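Local coordinates for protein latent form of PPO4 Tyrosinase (Agaricus bisporus var. bisporus H97, PDB 4OUA) that oxidises monophenols and o-diphenols to reactive o-quinones at a two-copper centre, the initial step of melanin synthesis, at residues A4-T9 with Y97-Q102; F28-R33 with Q121-L126. All coordinates share one frame; numbering follows the deposited sequence.

Interaction 1: A4-T9 with Y97-Q102; sequences ATVGPT and YEQILQ. With NA (sodium ion), chain L.
The N-terminal loop A4-T9 is strapped along helix 86-109, the helix that carries copper ligand H90, and Q99 and Q102 on neighbouring turns do most of the gripping. The Q99 amide reads the loop's backbone from both of its ends. Its NE2 donates to A4 O at 3.1 Å, with the acceptor in the amide plane, while OE1 accepts from V6 N and from G7 N (2.7 Å); the G7 bond is the straighter at 166°, the V6 bond bent to 130°. CG lies anti to the backbone N (chi1 166°) and the chain runs out extended, which carries the amide past the G7 carbonyl. T5 centres an inverse gamma turn, which brings A4 O near V6 N, and with the G7 amide that follows they all meet the one Q99 side chain. A leucine at Q99 would probably leave these backbone groups without their mate and let the turn drift from the helix. Q102 pairs with T9 at both ends: OE1 takes T9 N at 2.7 Å on a lone pair in the carbonyl plane, and NE2 gives to T9 O at 3.0 Å from well above its carbonyl plane. T9 OG1 is itself bonded to K106 and E124. E98 OE1 binds the sodium ion at 2.5 Å, which L347 O also holds, while E98 OE2 pairs with R15.

Interaction 2: F28-R33 with Q121-L126; sequences FTLYIR and QAAEDL
Y31 meets L126 with its backbone rather than its ring: the CD2 methyl of L126 lies 4.3 Å from Y31 N, and a chi1 of -171° turns the phenol past the leucine. F21 meets that phenol edge to face, L101 of helix 86-109 and P129 lie against Y31 too, and its OH is hydrogen-bonded to Q128 just beyond the second segment. The other ring of residues 28-33, F28, points away from residues 121-126. One of its faces carries I32 CG1, a turn further on, 3.8 Å above the plane and offset toward the rim, and V22 and V149 also pack on F28.

The contact itself is aliphatic and rests on L30. Its CG stands anti to the carbonyl carbon (chi1 -75°) and CD1 continues the extended chain, so this methyl is the leading atom toward helix 116-125. It ends over the junction of two alanines, 3.3 Å from A122 CB, and also lies against the A123 backbone N and, more loosely, A123 CB at 4.2 Å. The methyl side chains of the alanines leave the helix backbone accessible to the leucine, and L30 and A123 approach to 6.8 Å between CA atoms. L126 comes in at the base of the same leucine, its CD2 lying 4.0 Å from L30 CB, so that L30 is met at its tip by the alanines and at its root by L126. No hydrogen bond crosses between the segments. F27 of helix 25-40 and A105 of helix 86-109 also pack on L126. The arrangement is the close helix-to-helix packing of leucine against alanine, here joining helix 25-40 to the end of helix 116-125 in the mainly helical copper-binding domain of tyrosinases.

In the fold
From the N terminus the segments come in the order 4-9, 28-33, 97-102 and 121-126, so the two contacts cross: interaction 1 closes a loop that contains 28-33, and interaction 2 closes one that contains 97-102. Interaction 1 brings helix 86-109 back to the N-terminal loop; interaction 2 joins helix 25-40 to helix 116-125, the next helix after 86-109. Their centres lie 13 Å apart, and they touch. Q102 NE2 probably also donates to A123 O at 3.2 Å, and the two contacts meet as well through side chains of 97-102 and 28-33. Helix 86-109 thus ties the N-terminal loop to both other helices.

Interaction 1: A4-T9 with Y97-Q102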
loop_
_atom_site.group_PDB
_atom_site.type_symbol
_atom_site.label_atom_id
_atom_site.label_comp_id
_atom_site.label_asym_id
_atom_site.label_seq_id
_atom_site.Cartn_x
_atom_site.Cartn_y
_atom_site.Cartn_z
ATOM N N ALA B 4 18.660 -18.181 -2.181
ATOM C CA ALA B 4 18.833 -17.096 -1.225
ATOM C C ALA B 4 18.412 -15.750 -1.803
ATOM O O ALA B 4 18.767 -15.405 -2.930
ATOM C CB ALA B 4 20.277 -17.037 -0.757
ATOM N N THR B 5 17.651 -14.996 -1.015
ATOM C CA THR B 5 17.232 -13.653 -1.395
ATOM C C THR B 5 18.335 -12.636 -1.117
ATOM O O THR B 5 18.405 -12.068 -0.028
ATOM C CB THR B 5 15.961 -13.235 -0.644
ATOM O OG1 THR B 5 14.898 -14.141 -0.963
ATOM C CG2 THR B 5 15.554 -11.818 -1.026
ATOM N N VAL B 6 19.195 -12.412 -2.105
ATOM C CA VAL B 6 20.321 -11.497 -1.943
ATOM C C VAL B 6 20.073 -10.171 -2.653
ATOM O O VAL B 6 20.728 -9.169 -2.362
ATOM C CB VAL B 6 21.627 -12.113 -2.479
ATOM C CG1 VAL B 6 21.964 -13.386 -1.715
ATOM C CG2 VAL B 6 21.507 -12.392 -3.968
ATOM N N GLY B 7 19.126 -10.170 -3.585
ATOM C CA GLY B 7 18.780 -8.966 -4.316
ATOM C C GLY B 7 19.431 -8.912 -5.682
ATOM O O GLY B 7 20.155 -9.830 -6.068
ATOM N N PRO B 8 19.178 -7.826 -6.427
ATOM C CA PRO B 8 19.726 -7.668 -7.778
ATOM C C PRO B 8 21.229 -7.395 -7.773
ATOM O O PRO B 8 21.749 -6.832 -6.808
ATOM C CB PRO B 8 18.955 -6.464 -8.326
ATOM C CG PRO B 8 18.597 -5.673 -7.116
ATOM C CD PRO B 8 18.345 -6.679 -6.027
ATOM N N THR B 9 21.913 -7.799 -8.839
ATOM C CA THR B 9 23.332 -7.498 -8.998
ATOM C C THR B 9 23.506 -6.071 -9.506
ATOM O O THR B 9 22.525 -5.368 -9.752
ATOM C CB THR B 9 24.025 -8.478 -9.963
ATOM O OG1 THR B 9 23.437 -8.371 -11.267
ATOM C CG2 THR B 9 23.883 -9.907 -9.465
ATOM N N TYR B 97 11.809 -10.871 -5.759
ATOM C CA TYR B 97 11.132 -10.729 -7.043
ATOM C C TYR B 97 11.988 -9.892 -7.983
ATOM O O TYR B 97 12.214 -10.263 -9.134
ATOM C CB TYR B 97 9.754 -10.091 -6.851
ATOM C CG TYR B 97 8.956 -9.891 -8.118
ATOM C CD1 TYR B 97 8.170 -10.912 -8.636
ATOM C CD2 TYR B 97 8.968 -8.674 -8.786
ATOM C CE1 TYR B 97 7.428 -10.731 -9.792
ATOM C CE2 TYR B 97 8.228 -8.481 -9.940
ATOM C CZ TYR B 97 7.460 -9.514 -10.438
ATOM O OH TYR B 97 6.724 -9.329 -11.588
ATOM N N GLU B 98 12.467 -8.762 -7.475
ATOM C CA GLU B 98 13.367 -7.890 -8.217
ATOM C C GLU B 98 14.638 -8.640 -8.605
ATOM O O GLU B 98 15.180 -8.447 -9.693
ATOM C CB GLU B 98 13.708 -6.656 -7.378
ATOM C CG GLU B 98 14.480 -5.578 -8.109
ATOM C CD GLU B 98 14.848 -4.422 -7.200
ATOM O OE1 GLU B 98 14.974 -4.644 -5.974
ATOM O OE2 GLU B 98 15.006 -3.291 -7.707
ATOM N N GLN B 99 15.101 -9.501 -7.706
ATOM C CA GLN B 99 16.291 -10.311 -7.937
ATOM C C GLN B 99 16.082 -11.312 -9.068
ATOM O O GLN B 99 16.938 -11.464 -9.937
ATOM C CB GLN B 99 16.687 -11.045 -6.651
ATOM C CG GLN B 99 17.691 -12.171 -6.847
ATOM C CD GLN B 99 17.919 -12.976 -5.579
ATOM O OE1 GLN B 99 18.003 -12.421 -4.484
ATOM N NE2 GLN B 99 18.012 -14.292 -5.722
ATOM N N ILE B 100 14.942 -11.995 -9.051
ATOM C CA ILE B 100 14.644 -13.010 -10.055
ATOM C C ILE B 100 14.280 -12.382 -11.395
ATOM O O ILE B 100 14.565 -12.943 -12.452
ATOM C CB ILE B 100 13.497 -13.929 -9.603
ATOM C CG1 ILE B 100 13.892 -14.667 -8.326
ATOM C CG2 ILE B 100 13.154 -14.927 -10.692
ATOM C CD1 ILE B 100 15.166 -15.470 -8.463
ATOM N N LEU B 101 13.652 -11.213 -11.346
ATOM C CA LEU B 101 13.276 -10.503 -12.560
ATOM C C LEU B 101 14.511 -9.997 -13.300
ATOM O O LEU B 101 14.553 -10.015 -14.528
ATOM C CB LEU B 101 12.340 -9.339 -12.236
ATOM C CG LEU B 101 11.655 -8.681 -13.436
ATOM C CD1 LEU B 101 10.848 -9.707 -14.216
ATOM C CD2 LEU B 101 10.769 -7.530 -12.989
ATOM N N GLN B 102 15.513 -9.546 -12.550
ATOM C CA GLN B 102 16.749 -9.055 -13.152
ATOM C C GLN B 102 17.523 -10.194 -13.803
ATOM O O GLN B 102 18.076 -10.039 -14.892
ATOM C CB GLN B 102 17.631 -8.360 -12.115
ATOM C CG GLN B 102 18.878 -7.726 -12.717
ATOM C CD GLN B 102 20.000 -7.548 -11.712
ATOM O OE1 GLN B 102 20.198 -8.383 -10.828
ATOM N NE2 GLN B 102 20.746 -6.457 -11.846
HETATM NA NA NA L . 16.871 -5.553 -4.623
#

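Interaction 2: F28-R33 with Q121-L126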
loop_
_atom_site.group_PDB
_atom_site.type_symbol
_atom_site.label_atom_id
_atom_site.label_comp_id
_atom_site.label_asym_id
_atom_site.label_seq_id
_atom_site.Cartn_x
_atom_site.Cartn_y
_atom_site.Cartn_z
ATOM N N PHE B 28 12.096 -0.365 -20.033
ATOM C CA PHE B 28 10.738 -0.833 -20.278
ATOM C C PHE B 28 10.729 -2.096 -21.132
ATOM O O PHE B 28 9.909 -2.989 -20.923
ATOM C CB PHE B 28 9.905 0.258 -20.948
ATOM C CG PHE B 28 8.473 -0.129 -21.177
ATOM C CD1 PHE B 28 7.595 -0.246 -20.112
ATOM C CD2 PHE B 28 8.002 -0.371 -22.456
ATOM C CE1 PHE B 28 6.276 -0.603 -20.318
ATOM C CE2 PHE B 28 6.684 -0.727 -22.669
ATOM C CZ PHE B 28 5.819 -0.842 -21.598
ATOM N N THR B 29 11.644 -2.170 -22.092
ATOM C CA THR B 29 11.755 -3.353 -22.934
ATOM C C THR B 29 12.169 -4.568 -22.113
ATOM O O THR B 29 11.560 -5.634 -22.214
ATOM C CB THR B 29 12.766 -3.150 -24.074
ATOM O OG1 THR B 29 12.255 -2.186 -25.002
ATOM C CG2 THR B 29 13.013 -4.462 -24.800
ATOM N N LEU B 30 13.206 -4.398 -21.299
ATOM C CA LEU B 30 13.729 -5.488 -20.484
ATOM C C LEU B 30 12.711 -5.962 -19.452
ATOM O O LEU B 30 12.609 -7.157 -19.171
ATOM C CB LEU B 30 15.020 -5.057 -19.788
ATOM C CG LEU B 30 16.260 -4.985 -20.679
ATOM C CD1 LEU B 30 17.429 -4.375 -19.924
ATOM C CD2 LEU B 30 16.618 -6.371 -21.191
ATOM N N TYR B 31 11.960 -5.021 -18.890
ATOM C CA TYR B 31 10.942 -5.359 -17.906
ATOM C C TYR B 31 9.855 -6.204 -18.557
ATOM O O TYR B 31 9.471 -7.252 -18.034
ATOM C CB TYR B 31 10.340 -4.095 -17.289
ATOM C CG TYR B 31 9.430 -4.368 -16.111
ATOM C CD1 TYR B 31 9.951 -4.539 -14.833
ATOM C CD2 TYR B 31 8.054 -4.454 -16.275
ATOM C CE1 TYR B 31 9.127 -4.788 -13.752
ATOM C CE2 TYR B 31 7.222 -4.703 -15.200
ATOM C CZ TYR B 31 7.764 -4.870 -13.941
ATOM O OH TYR B 31 6.943 -5.119 -12.865
ATOM N N ILE B 32 9.373 -5.741 -19.708
ATOM C CA ILE B 32 8.356 -6.457 -20.469
ATOM C C ILE B 32 8.817 -7.862 -20.837
ATOM O O ILE B 32 8.095 -8.835 -20.635
ATOM C CB ILE B 32 7.985 -5.706 -21.758
ATOM C CG1 ILE B 32 7.230 -4.417 -21.427
ATOM C CG2 ILE B 32 7.153 -6.595 -22.669
ATOM C CD1 ILE B 32 5.902 -4.650 -20.748
ATOM N N ARG B 33 10.024 -7.956 -21.380
ATOM C CA ARG B 33 10.582 -9.238 -21.790
ATOM C C ARG B 33 10.778 -10.180 -20.608
ATOM O O ARG B 33 10.444 -11.363 -20.685
ATOM C CB ARG B 33 11.914 -9.030 -22.507
ATOM C CG ARG B 33 11.794 -8.365 -23.863
ATOM C CD ARG B 33 10.967 -9.216 -24.806
ATOM N NE ARG B 33 11.128 -8.802 -26.195
ATOM C CZ ARG B 33 10.464 -9.341 -27.212
ATOM N NH1 ARG B 33 9.590 -10.313 -26.994
ATOM N NH2 ARG B 33 10.673 -8.905 -28.446
ATOM N N GLN B 121 24.037 -3.708 -19.760
ATOM C CA GLN B 121 24.140 -2.703 -18.710
ATOM C C GLN B 121 22.757 -2.294 -18.212
ATOM O O GLN B 121 22.591 -1.926 -17.049
ATOM C CB GLN B 121 24.908 -1.478 -19.215
ATOM C CG GLN B 121 25.159 -0.424 -18.150
ATOM C CD GLN B 121 25.899 -0.978 -16.948
ATOM O OE1 GLN B 121 25.451 -0.840 -15.810
ATOM N NE2 GLN B 121 27.040 -1.608 -17.196
ATOM N N ALA B 122 21.769 -2.364 -19.100
ATOM C CA ALA B 122 20.394 -2.028 -18.752
ATOM C C ALA B 122 19.803 -3.071 -17.809
ATOM O O ALA B 122 19.045 -2.741 -16.898
ATOM C CB ALA B 122 19.545 -1.903 -20.004
ATOM N N ALA B 123 20.155 -4.332 -18.038
ATOM C CA ALA B 123 19.709 -5.418 -17.175
ATOM C C ALA B 123 20.309 -5.281 -15.779
ATOM O O ALA B 123 19.670 -5.619 -14.781
ATOM C CB ALA B 123 20.078 -6.763 -17.782
ATOM N N GLU B 124 21.541 -4.783 -15.716
ATOM C CA GLU B 124 22.228 -4.592 -14.445
ATOM C C GLU B 124 21.572 -3.496 -13.615
ATOM O O GLU B 124 21.398 -3.643 -12.405
ATOM C CB GLU B 124 23.703 -4.259 -14.681
ATOM C CG GLU B 124 24.547 -5.446 -15.114
ATOM C CD GLU B 124 24.757 -6.449 -13.998
ATOM O OE1 GLU B 124 24.832 -6.029 -12.825
ATOM O OE2 GLU B 124 24.845 -7.660 -14.290
ATOM N N ASP B 125 21.207 -2.400 -14.272
ATOM C CA ASP B 125 20.625 -1.253 -13.584
ATOM C C ASP B 125 19.126 -1.424 -13.356
ATOM O O ASP B 125 18.486 -0.579 -12.729
ATOM C CB ASP B 125 20.889 0.031 -14.377
ATOM C CG ASP B 125 22.369 0.269 -14.632
ATOM O OD1 ASP B 125 23.202 -0.296 -13.893
ATOM O OD2 ASP B 125 22.700 1.028 -15.569
ATOM N N LEU B 126 18.571 -2.523 -13.857
ATOM C CA LEU B 126 17.127 -2.733 -13.820
ATOM C C LEU B 126 16.600 -2.960 -12.406
ATOM O O LEU B 126 16.964 -3.930 -11.742
ATOM C CB LEU B 126 16.739 -3.917 -14.709
ATOM C CG LEU B 126 15.235 -4.152 -14.872
ATOM C CD1 LEU B 126 14.545 -2.892 -15.379
ATOM C CD2 LEU B 126 14.964 -5.324 -15.802
#